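Local atomic coordinates of endo-1,3-beta-glucanase (Streptomyces sioyaensis, PDB entry 3DGT), a protein that probably hydrolyses internal 1,3-beta-glycosidic bonds of 1,3-beta-glucans, the chain described here being its glycoside hydrolase family 16 catalytic domain. Residues A[23-28]-A[58-63]; A[65-70]-A[265-270]; A[83-88]-A[238-243]. All coordinates share one frame; numbering follows the deposited sequence.

From the N terminus, interaction 1 comes first: residues 23-28, in the loop after strand 9-15, are met about thirty residues later by strand 60-62, closing a loop. It is complete before the other two begin. Interaction 2 then opens at residues 65-70 and closes only at 265-270, pairing an early strand with the last one, nearly 200 residues on. Interaction 3, 83-88 with 238-243, lies wholly within that span, so no contacts cross. Strand 60-62 pairs with strand 68-74, joining interactions 1 and 2. Strands 68-74 and 80-87, consecutive and paired, join interactions 2 and 3, and Leu68 and Ile70 meet Leu240 and Val242 in the interior of the beta-sandwich.

Interaction 1. Residues A[23-28]-A[58-63]; sequences SSVNTA and SNVSLD
Ser23 and Leu62 meet through both backbone and side chain where an irregular loop docks against the short strand 60-62 of the family 16 beta-sandwich (jelly-roll) fold. Leu62 N donates to Ser23 O at 3.0 Å with an N-H...O angle of 153°. The same oxygen is approached by Ser61 CA at 3.4 Å, a CA-H...O contact beside the stronger bond.

Leu62 aims its side chain toward the loop. Its CG stands anti to its own carbonyl carbon and beside its backbone N (chi1 -52°), which brings CG against Ser23, with CD1 3.4 Å from Ser23 OG. This hydroxyl is not left facing only methyl groups, because it is hydrogen-bonded to Ala20 O; serine is small enough for its hydroxyl to bond within its own loop while lying against the leucine methyl. Leu62 also rests on Phe17, and a branched aliphatic side chain suits this buried setting.

Further along, the closest approach of Val25 and Val60 is a light methyl contact, CG1 to CG1, at 4.4 Å. Both valines pack on Phe32, and Val25 on Trp30 as well. Compact beta-branched side chains fit here, Val60 within a strand and Val25 on a loop with an extended backbone.

Between the two backbones a water does the work of a missing direct bond: it accepts from Val25 N and donates to Val60 O, each at 2.9 Å. Beyond it the loop turns away from the strand in an Asx turn, for which the short amide of asparagine is well suited: Asn26 OD1 accepts from Ala28 N at 3.0 Å, the donor standing 42° out of the amide plane.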
loop_
_atom_site.group_PDB
_atom_site.type_symbol
_atom_site.label_atom_id
_atom_site.label_comp_id
_atom_site.label_asym_id
_atom_site.label_seq_id
_atom_site.Cartn_x
_atom_site.Cartn_y
_atom_site.Cartn_z
ATOM N N SER A 23 -17.868 -12.693 -3.480
ATOM C CA SER A 23 -17.200 -13.240 -4.658
ATOM C C SER A 23 -15.718 -12.921 -4.674
ATOM O O SER A 23 -15.224 -12.074 -3.919
ATOM C CB SER A 23 -17.878 -12.781 -5.962
ATOM O OG SER A 23 -17.654 -11.411 -6.240
ATOM N N SER A 24 -15.019 -13.607 -5.574
ATOM C CA SER A 24 -13.584 -13.505 -5.669
ATOM C C SER A 24 -13.125 -12.296 -6.487
ATOM O O SER A 24 -13.843 -11.819 -7.360
ATOM C CB SER A 24 -13.004 -14.816 -6.224
ATOM O OG SER A 24 -13.368 -15.038 -7.587
ATOM N N VAL A 25 -11.915 -11.819 -6.193
ATOM C CA VAL A 25 -11.285 -10.700 -6.909
ATOM C C VAL A 25 -10.938 -11.067 -8.370
ATOM O O VAL A 25 -10.767 -12.243 -8.695
ATOM C CB VAL A 25 -10.035 -10.204 -6.115
ATOM C CG1 VAL A 25 -8.854 -11.176 -6.234
ATOM C CG2 VAL A 25 -9.627 -8.814 -6.519
ATOM N N ASN A 26 -10.859 -10.059 -9.243
ATOM C CA ASN A 26 -10.501 -10.265 -10.652
ATOM C C ASN A 26 -9.021 -10.576 -10.793
ATOM O O ASN A 26 -8.171 -9.680 -10.728
ATOM C CB ASN A 26 -10.861 -9.029 -11.492
ATOM C CG ASN A 26 -10.698 -9.255 -13.000
ATOM O OD1 ASN A 26 -10.184 -10.283 -13.451
ATOM N ND2 ASN A 26 -11.154 -8.286 -13.785
ATOM N N THR A 27 -8.722 -11.852 -11.012
ATOM C CA THR A 27 -7.335 -12.300 -11.111
ATOM C C THR A 27 -6.688 -11.991 -12.470
ATOM O O THR A 27 -5.495 -12.257 -12.659
ATOM C CB THR A 27 -7.181 -13.790 -10.752
ATOM O OG1 THR A 27 -8.182 -14.554 -11.432
ATOM C CG2 THR A 27 -7.333 -13.999 -9.244
ATOM N N ALA A 28 -7.430 -11.395 -13.404
ATOM C CA ALA A 28 -6.756 -10.799 -14.560
ATOM C C ALA A 28 -5.942 -9.584 -14.106
ATOM O O ALA A 28 -4.936 -9.246 -14.733
ATOM C CB ALA A 28 -7.738 -10.402 -15.641
ATOM N N SER A 58 -12.491 -15.662 2.862
ATOM C CA SER A 58 -12.543 -15.266 4.260
ATOM C C SER A 58 -11.584 -14.107 4.520
ATOM O O SER A 58 -11.759 -13.371 5.487
ATOM C CB SER A 58 -12.238 -16.448 5.186
ATOM O OG SER A 58 -10.964 -17.003 4.911
ATOM N N ASN A 59 -10.587 -13.947 3.644
ATOM C CA ASN A 59 -9.583 -12.877 3.778
ATOM C C ASN A 59 -9.591 -11.856 2.641
ATOM O O ASN A 59 -9.168 -10.727 2.848
ATOM C CB ASN A 59 -8.162 -13.454 3.857
ATOM C CG ASN A 59 -7.946 -14.372 5.051
ATOM O OD1 ASN A 59 -7.532 -15.512 4.871
ATOM N ND2 ASN A 59 -8.190 -13.881 6.266
ATOM N N VAL A 60 -10.013 -12.266 1.442
ATOM C CA VAL A 60 -10.042 -11.381 0.274
ATOM C C VAL A 60 -11.333 -11.628 -0.499
ATOM O O VAL A 60 -11.512 -12.697 -1.070
ATOM C CB VAL A 60 -8.831 -11.635 -0.675
ATOM C CG1 VAL A 60 -8.865 -10.688 -1.887
ATOM C CG2 VAL A 60 -7.502 -11.502 0.069
ATOM N N SER A 61 -12.241 -10.653 -0.511
ATOM C CA SER A 61 -13.524 -10.841 -1.189
ATOM C C SER A 61 -14.116 -9.492 -1.577
ATOM O O SER A 61 -13.591 -8.449 -1.195
ATOM C CB SER A 61 -14.500 -11.610 -0.288
ATOM O OG SER A 61 -15.003 -10.765 0.737
ATOM N N LEU A 62 -15.193 -9.512 -2.353
ATOM C CA LEU A 62 -15.935 -8.286 -2.635
ATOM C C LEU A 62 -17.113 -8.142 -1.685
ATOM O O LEU A 62 -17.656 -9.140 -1.195
ATOM C CB LEU A 62 -16.431 -8.278 -4.081
ATOM C CG LEU A 62 -15.419 -8.544 -5.194
ATOM C CD1 LEU A 62 -16.104 -8.418 -6.530
ATOM C CD2 LEU A 62 -14.230 -7.591 -5.118
ATOM N N ASP A 63 -17.520 -6.903 -1.428
ATOM C CA ASP A 63 -18.682 -6.664 -0.560
ATOM C C ASP A 63 -20.029 -6.576 -1.279
ATOM O O ASP A 63 -21.080 -6.505 -0.625
ATOM C CB ASP A 63 -18.463 -5.471 0.391
ATOM C CG ASP A 63 -18.414 -4.109 -0.315
ATOM O OD1 ASP A 63 -18.557 -4.024 -1.539
ATOM O OD2 ASP A 63 -18.226 -3.102 0.403
HETATM O O HOH W 1 -10.797 -13.186 -3.839
#

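Interaction 2. Residues A[65-70]-A[265-270]; sequences NGDLLI and PMVVDY. With MG (magnesium ion), chain B.
A magnesium site sits at one end of an antiparallel strand pair, with Gly66 and Asp269 holding the ion. Gly66 O, Asp269 O and Asp269 OD1 each bind it at about 2.1 Å. Asp269 can chelate because its CG lies anti to the backbone N, beside the carbonyl carbon (chi1 -175°). A water and Asp16 O are also among the six ligands. Gly66 adopts a positive phi of 98°, where a side chain would strike the preceding carbonyl and crowd the metal. The outer oxygen, Asp269 OD2, makes a salt bridge with Arg105 NH1 and a hydrogen bond with Ser1 N.

Asp67 slants across its neighbours, its CB 3.5 Å from Val267 CG1 and its OD1 3.4 Å from Asp269 CB. Beyond it, Leu68 with Val268 and Ile70 with Met266 are hydrogen-bonded pairs, each joined by two backbone bonds, while Leu69 and Val267 form the non-hydrogen-bonded pair between them. On the face of Leu69, its CD2 lies 3.8 Å from Val267 CG2 and also touches Pro265. On the other face, the flexible Met266 bends at chi3 and brings CE to 4.0 Å from Ile70 CD1.

Strand 60-62 flanks Leu69 and strand 99-107 flanks Val267, while Leu68 and Ile70 pack inward onto Leu240 of strand 236-244.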
loop_
_atom_site.group_PDB
_atom_site.type_symbol
_atom_site.label_atom_id
_atom_site.label_comp_id
_atom_site.label_asym_id
_atom_site.label_seq_id
_atom_site.Cartn_x
_atom_site.Cartn_y
_atom_site.Cartn_z
ATOM N N ASN A 65 -20.938 -4.077 -3.032
ATOM C CA ASN A 65 -21.297 -2.663 -3.101
ATOM C C ASN A 65 -20.218 -1.834 -3.771
ATOM O O ASN A 65 -20.222 -0.613 -3.674
ATOM C CB ASN A 65 -21.616 -2.114 -1.710
ATOM C CG ASN A 65 -22.798 -2.821 -1.061
ATOM O OD1 ASN A 65 -23.695 -3.301 -1.743
ATOM N ND2 ASN A 65 -22.795 -2.881 0.266
ATOM N N GLY A 66 -19.312 -2.512 -4.469
ATOM C CA GLY A 66 -18.238 -1.842 -5.201
ATOM C C GLY A 66 -16.903 -1.802 -4.479
ATOM O O GLY A 66 -16.033 -1.006 -4.830
ATOM N N ASP A 67 -16.734 -2.648 -3.463
ATOM C CA ASP A 67 -15.503 -2.632 -2.682
ATOM C C ASP A 67 -14.879 -3.995 -2.503
ATOM O O ASP A 67 -15.575 -5.009 -2.370
ATOM C CB ASP A 67 -15.713 -2.049 -1.279
ATOM C CG ASP A 67 -16.557 -0.803 -1.273
ATOM O OD1 ASP A 67 -16.124 0.213 -1.839
ATOM O OD2 ASP A 67 -17.646 -0.835 -0.647
ATOM N N LEU A 68 -13.551 -3.988 -2.473
ATOM C CA LEU A 68 -12.763 -5.111 -1.995
ATOM C C LEU A 68 -12.737 -5.091 -0.469
ATOM O O LEU A 68 -12.623 -4.016 0.137
ATOM C CB LEU A 68 -11.330 -4.980 -2.511
ATOM C CG LEU A 68 -10.274 -5.942 -1.964
ATOM C CD1 LEU A 68 -10.482 -7.320 -2.521
ATOM C CD2 LEU A 68 -8.903 -5.424 -2.324
ATOM N N LEU A 69 -12.835 -6.268 0.145
ATOM C CA LEU A 69 -12.623 -6.435 1.584
ATOM C C LEU A 69 -11.380 -7.276 1.820
ATOM O O LEU A 69 -11.285 -8.402 1.322
ATOM C CB LEU A 69 -13.817 -7.140 2.243
ATOM C CG LEU A 69 -15.209 -6.541 2.057
ATOM C CD1 LEU A 69 -16.223 -7.495 2.648
ATOM C CD2 LEU A 69 -15.312 -5.173 2.708
ATOM N N ILE A 70 -10.428 -6.738 2.572
ATOM C CA ILE A 70 -9.335 -7.563 3.067
ATOM C C ILE A 70 -9.514 -7.671 4.572
ATOM O O ILE A 70 -9.411 -6.669 5.286
ATOM C CB ILE A 70 -7.925 -7.028 2.688
ATOM C CG1 ILE A 70 -7.742 -7.024 1.164
ATOM C CG2 ILE A 70 -6.857 -7.900 3.351
ATOM C CD1 ILE A 70 -6.424 -6.402 0.681
ATOM N N PRO A 265 -12.464 -5.397 8.181
ATOM C CA PRO A 265 -11.793 -5.290 6.883
ATOM C C PRO A 265 -11.241 -3.914 6.540
ATOM O O PRO A 265 -11.796 -2.898 6.959
ATOM C CB PRO A 265 -12.906 -5.638 5.890
ATOM C CG PRO A 265 -14.164 -5.157 6.566
ATOM C CD PRO A 265 -13.933 -5.493 8.038
ATOM N N MET A 266 -10.166 -3.893 5.758
ATOM C CA MET A 266 -9.885 -2.715 4.949
ATOM C C MET A 266 -10.849 -2.798 3.768
ATOM O O MET A 266 -10.981 -3.853 3.136
ATOM C CB MET A 266 -8.447 -2.707 4.455
ATOM C CG MET A 266 -8.149 -1.500 3.557
ATOM S SD MET A 266 -6.391 -1.251 3.239
ATOM C CE MET A 266 -5.998 -2.709 2.272
ATOM N N VAL A 267 -11.553 -1.696 3.515
ATOM C CA VAL A 267 -12.599 -1.639 2.503
ATOM C C VAL A 267 -12.107 -0.740 1.369
ATOM O O VAL A 267 -11.960 0.464 1.565
ATOM C CB VAL A 267 -13.912 -1.075 3.091
ATOM C CG1 VAL A 267 -15.016 -1.122 2.048
ATOM C CG2 VAL A 267 -14.340 -1.864 4.329
ATOM N N VAL A 268 -11.852 -1.322 0.194
ATOM C CA VAL A 268 -11.227 -0.586 -0.909
ATOM C C VAL A 268 -12.200 -0.421 -2.068
ATOM O O VAL A 268 -12.558 -1.394 -2.725
ATOM C CB VAL A 268 -9.945 -1.302 -1.409
ATOM C CG1 VAL A 268 -9.203 -0.437 -2.439
ATOM C CG2 VAL A 268 -9.030 -1.666 -0.220
ATOM N N ASP A 269 -12.624 0.814 -2.330
ATOM C CA ASP A 269 -13.524 1.092 -3.449
ATOM C C ASP A 269 -12.851 0.882 -4.802
ATOM O O ASP A 269 -13.426 0.271 -5.708
ATOM C CB ASP A 269 -14.067 2.516 -3.324
ATOM C CG ASP A 269 -15.108 2.866 -4.376
ATOM O OD1 ASP A 269 -15.610 1.980 -5.109
ATOM O OD2 ASP A 269 -15.436 4.070 -4.456
ATOM N N TYR A 270 -11.628 1.365 -4.941
ATOM C CA TYR A 270 -10.915 1.209 -6.198
ATOM C C TYR A 270 -9.423 1.421 -6.030
ATOM O O TYR A 270 -8.976 2.009 -5.046
ATOM C CB TYR A 270 -11.461 2.183 -7.267
ATOM C CG TYR A 270 -11.216 3.647 -6.983
ATOM C CD1 TYR A 270 -9.998 4.251 -7.320
ATOM C CD2 TYR A 270 -12.201 4.433 -6.385
ATOM C CE1 TYR A 270 -9.775 5.606 -7.071
ATOM C CE2 TYR A 270 -11.979 5.793 -6.137
ATOM C CZ TYR A 270 -10.764 6.359 -6.472
ATOM O OH TYR A 270 -10.541 7.699 -6.225
HETATM MG MG MG B . -15.416 0.355 -6.346
HETATM O O HOH W 2 -17.301 0.508 -7.174
#

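Interaction 3. Residues A[83-88]-A[238-243]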
loop_
_atom_site.group_PDB
_atom_site.type_symbol
_atom_site.label_atom_id
_atom_site.label_comp_id
_atom_site.label_asym_id
_atom_site.label_seq_id
_atom_site.Cartn_x
_atom_site.Cartn_y
_atom_site.Cartn_z
ATOM N N GLY A 83 -5.054 -11.019 3.989
ATOM C CA GLY A 83 -4.905 -10.959 2.535
ATOM C C GLY A 83 -3.826 -9.986 2.115
ATOM O O GLY A 83 -3.569 -8.985 2.792
ATOM N N ARG A 84 -3.202 -10.311 0.989
ATOM C CA ARG A 84 -2.138 -9.508 0.369
ATOM C C ARG A 84 -2.173 -9.788 -1.116
ATOM O O ARG A 84 -1.805 -10.882 -1.559
ATOM C CB ARG A 84 -0.765 -9.888 0.941
ATOM C CG ARG A 84 0.408 -9.099 0.374
ATOM C CD ARG A 84 1.700 -9.509 1.068
ATOM N NE ARG A 84 2.899 -9.018 0.381
ATOM C CZ ARG A 84 3.913 -8.391 0.979
ATOM N NH1 ARG A 84 3.900 -8.158 2.288
ATOM N NH2 ARG A 84 4.958 -7.995 0.255
ATOM N N ILE A 85 -2.662 -8.815 -1.880
ATOM C CA ILE A 85 -2.774 -8.975 -3.331
ATOM C C ILE A 85 -1.919 -7.952 -4.051
ATOM O O ILE A 85 -1.716 -6.848 -3.542
ATOM C CB ILE A 85 -4.239 -8.944 -3.826
ATOM C CG1 ILE A 85 -4.911 -7.591 -3.560
ATOM C CG2 ILE A 85 -5.019 -10.099 -3.201
ATOM C CD1 ILE A 85 -6.293 -7.489 -4.216
ATOM N N GLU A 86 -1.383 -8.341 -5.209
ATOM C CA GLU A 86 -0.560 -7.448 -6.034
ATOM C C GLU A 86 -1.075 -7.396 -7.456
ATOM O O GLU A 86 -1.624 -8.373 -7.967
ATOM C CB GLU A 86 0.898 -7.929 -6.094
ATOM C CG GLU A 86 1.481 -8.334 -4.763
ATOM C CD GLU A 86 2.957 -8.675 -4.828
ATOM O OE1 GLU A 86 3.574 -8.607 -5.916
ATOM O OE2 GLU A 86 3.494 -9.017 -3.772
ATOM N N THR A 87 -0.864 -6.273 -8.122
ATOM C CA THR A 87 -1.264 -6.204 -9.522
ATOM C C THR A 87 -0.455 -7.206 -10.332
ATOM O O THR A 87 0.743 -7.414 -10.095
ATOM C CB THR A 87 -1.114 -4.787 -10.120
ATOM O OG1 THR A 87 0.208 -4.289 -9.874
ATOM C CG2 THR A 87 -2.155 -3.842 -9.517
ATOM N N THR A 88 -1.120 -7.849 -11.284
ATOM C CA THR A 88 -0.409 -8.653 -12.269
ATOM C C THR A 88 0.562 -7.759 -13.042
ATOM O O THR A 88 1.672 -8.180 -13.364
ATOM C CB THR A 88 -1.385 -9.319 -13.235
ATOM O OG1 THR A 88 -2.297 -8.340 -13.720
ATOM C CG2 THR A 88 -2.190 -10.387 -12.517
ATOM N N VAL A 238 1.530 -2.673 -7.746
ATOM C CA VAL A 238 0.750 -2.141 -6.625
ATOM C C VAL A 238 0.363 -3.293 -5.708
ATOM O O VAL A 238 0.045 -4.387 -6.181
ATOM C CB VAL A 238 -0.524 -1.411 -7.138
ATOM C CG1 VAL A 238 -1.455 -1.030 -5.978
ATOM C CG2 VAL A 238 -0.140 -0.184 -7.967
ATOM N N ILE A 239 0.399 -3.041 -4.402
ATOM C CA ILE A 239 0.064 -4.048 -3.388
ATOM C C ILE A 239 -0.998 -3.497 -2.430
ATOM O O ILE A 239 -0.937 -2.328 -2.036
ATOM C CB ILE A 239 1.321 -4.492 -2.574
ATOM C CG1 ILE A 239 2.471 -4.939 -3.488
ATOM C CG2 ILE A 239 0.972 -5.601 -1.581
ATOM C CD1 ILE A 239 3.484 -3.835 -3.791
ATOM N N LEU A 240 -1.977 -4.335 -2.081
ATOM C CA LEU A 240 -2.944 -4.058 -1.005
ATOM C C LEU A 240 -2.854 -5.191 0.011
ATOM O O LEU A 240 -2.861 -6.358 -0.364
ATOM C CB LEU A 240 -4.371 -4.009 -1.557
ATOM C CG LEU A 240 -4.729 -2.817 -2.447
ATOM C CD1 LEU A 240 -6.007 -3.133 -3.202
ATOM C CD2 LEU A 240 -4.904 -1.561 -1.626
ATOM N N ASN A 241 -2.771 -4.855 1.295
ATOM C CA ASN A 241 -2.739 -5.875 2.334
ATOM C C ASN A 241 -3.197 -5.366 3.678
ATOM O O ASN A 241 -3.260 -4.163 3.907
ATOM C CB ASN A 241 -1.324 -6.463 2.475
ATOM C CG ASN A 241 -0.312 -5.436 2.951
ATOM O OD1 ASN A 241 0.167 -4.612 2.174
ATOM N ND2 ASN A 241 0.013 -5.481 4.233
ATOM N N VAL A 242 -3.509 -6.300 4.570
ATOM C CA VAL A 242 -3.562 -5.973 5.990
ATOM C C VAL A 242 -2.653 -6.950 6.730
ATOM O O VAL A 242 -2.975 -8.122 6.909
ATOM C CB VAL A 242 -5.000 -5.971 6.575
ATOM C CG1 VAL A 242 -4.951 -5.505 8.027
ATOM C CG2 VAL A 242 -5.946 -5.068 5.752
ATOM N N ALA A 243 -1.489 -6.458 7.132
ATOM C CA ALA A 243 -0.586 -7.245 7.963
ATOM C C ALA A 243 -1.113 -7.259 9.394
ATOM O O ALA A 243 -1.867 -6.372 9.793
ATOM C CB ALA A 243 0.834 -6.671 7.902
#
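Ile85 and Leu240 face each other as a hydrogen-bonded antiparallel pair, each N-H bonded to the other's carbonyl oxygen. Their side chains run side by side, with Ile85 CG1 4.1 Å from Leu240 CB. Two residues along, Thr87 N gives to Val238 O at 2.9 Å, but the return bond is made by a side chain: Val238 N donates to Thr87 OG1 at 3.0 Å, almost straight at 176°. Thr87 can do this because OG1 sits between its backbone N and carbonyl carbon (chi1 52°), while CG2 lies 3.8 Å from Val238 CB. A threonine thus combines a hydroxyl for the strand end with a methyl for the packing.

The other face of the strands carries Arg84, Glu86, Ile239 and Asn241. Arg84 CG rests 3.8 Å from Asn241 CB and 4.0 Å from Ile239 CG2, and the extended arginine runs alongside the asparagine with guanidinium and amide planes 31° apart. The other branch of Ile239, CG1, meets Glu86 CG at 3.8 Å, so the isoleucine lies against the aliphatic stems of two oppositely charged residues.

In the family 16 beta-sandwich, Ile85 and Leu240 point into the hydrophobic interior, where both touch Leu68, at the start of strand 68-74, and Ile85 also packs on Trp30 and Phe32. The face with Arg84, Glu86 and Asn241 is consistent with the concave, substrate-cleft side of such a sandwich.

That polar face is held by a second shell. Tyr38 OH is hydrogen-bonded to both Arg84 NH2 and Glu86 OE2, while Asp33 makes a salt bridge with Arg84 NE and Arg131 another with Glu86 OE1. Asn241 OD1 accepts from Trp124 NE1 on the adjoining strand 119-127, and Thr87 OG1 is also hydrogen-bonded to Arg89 O.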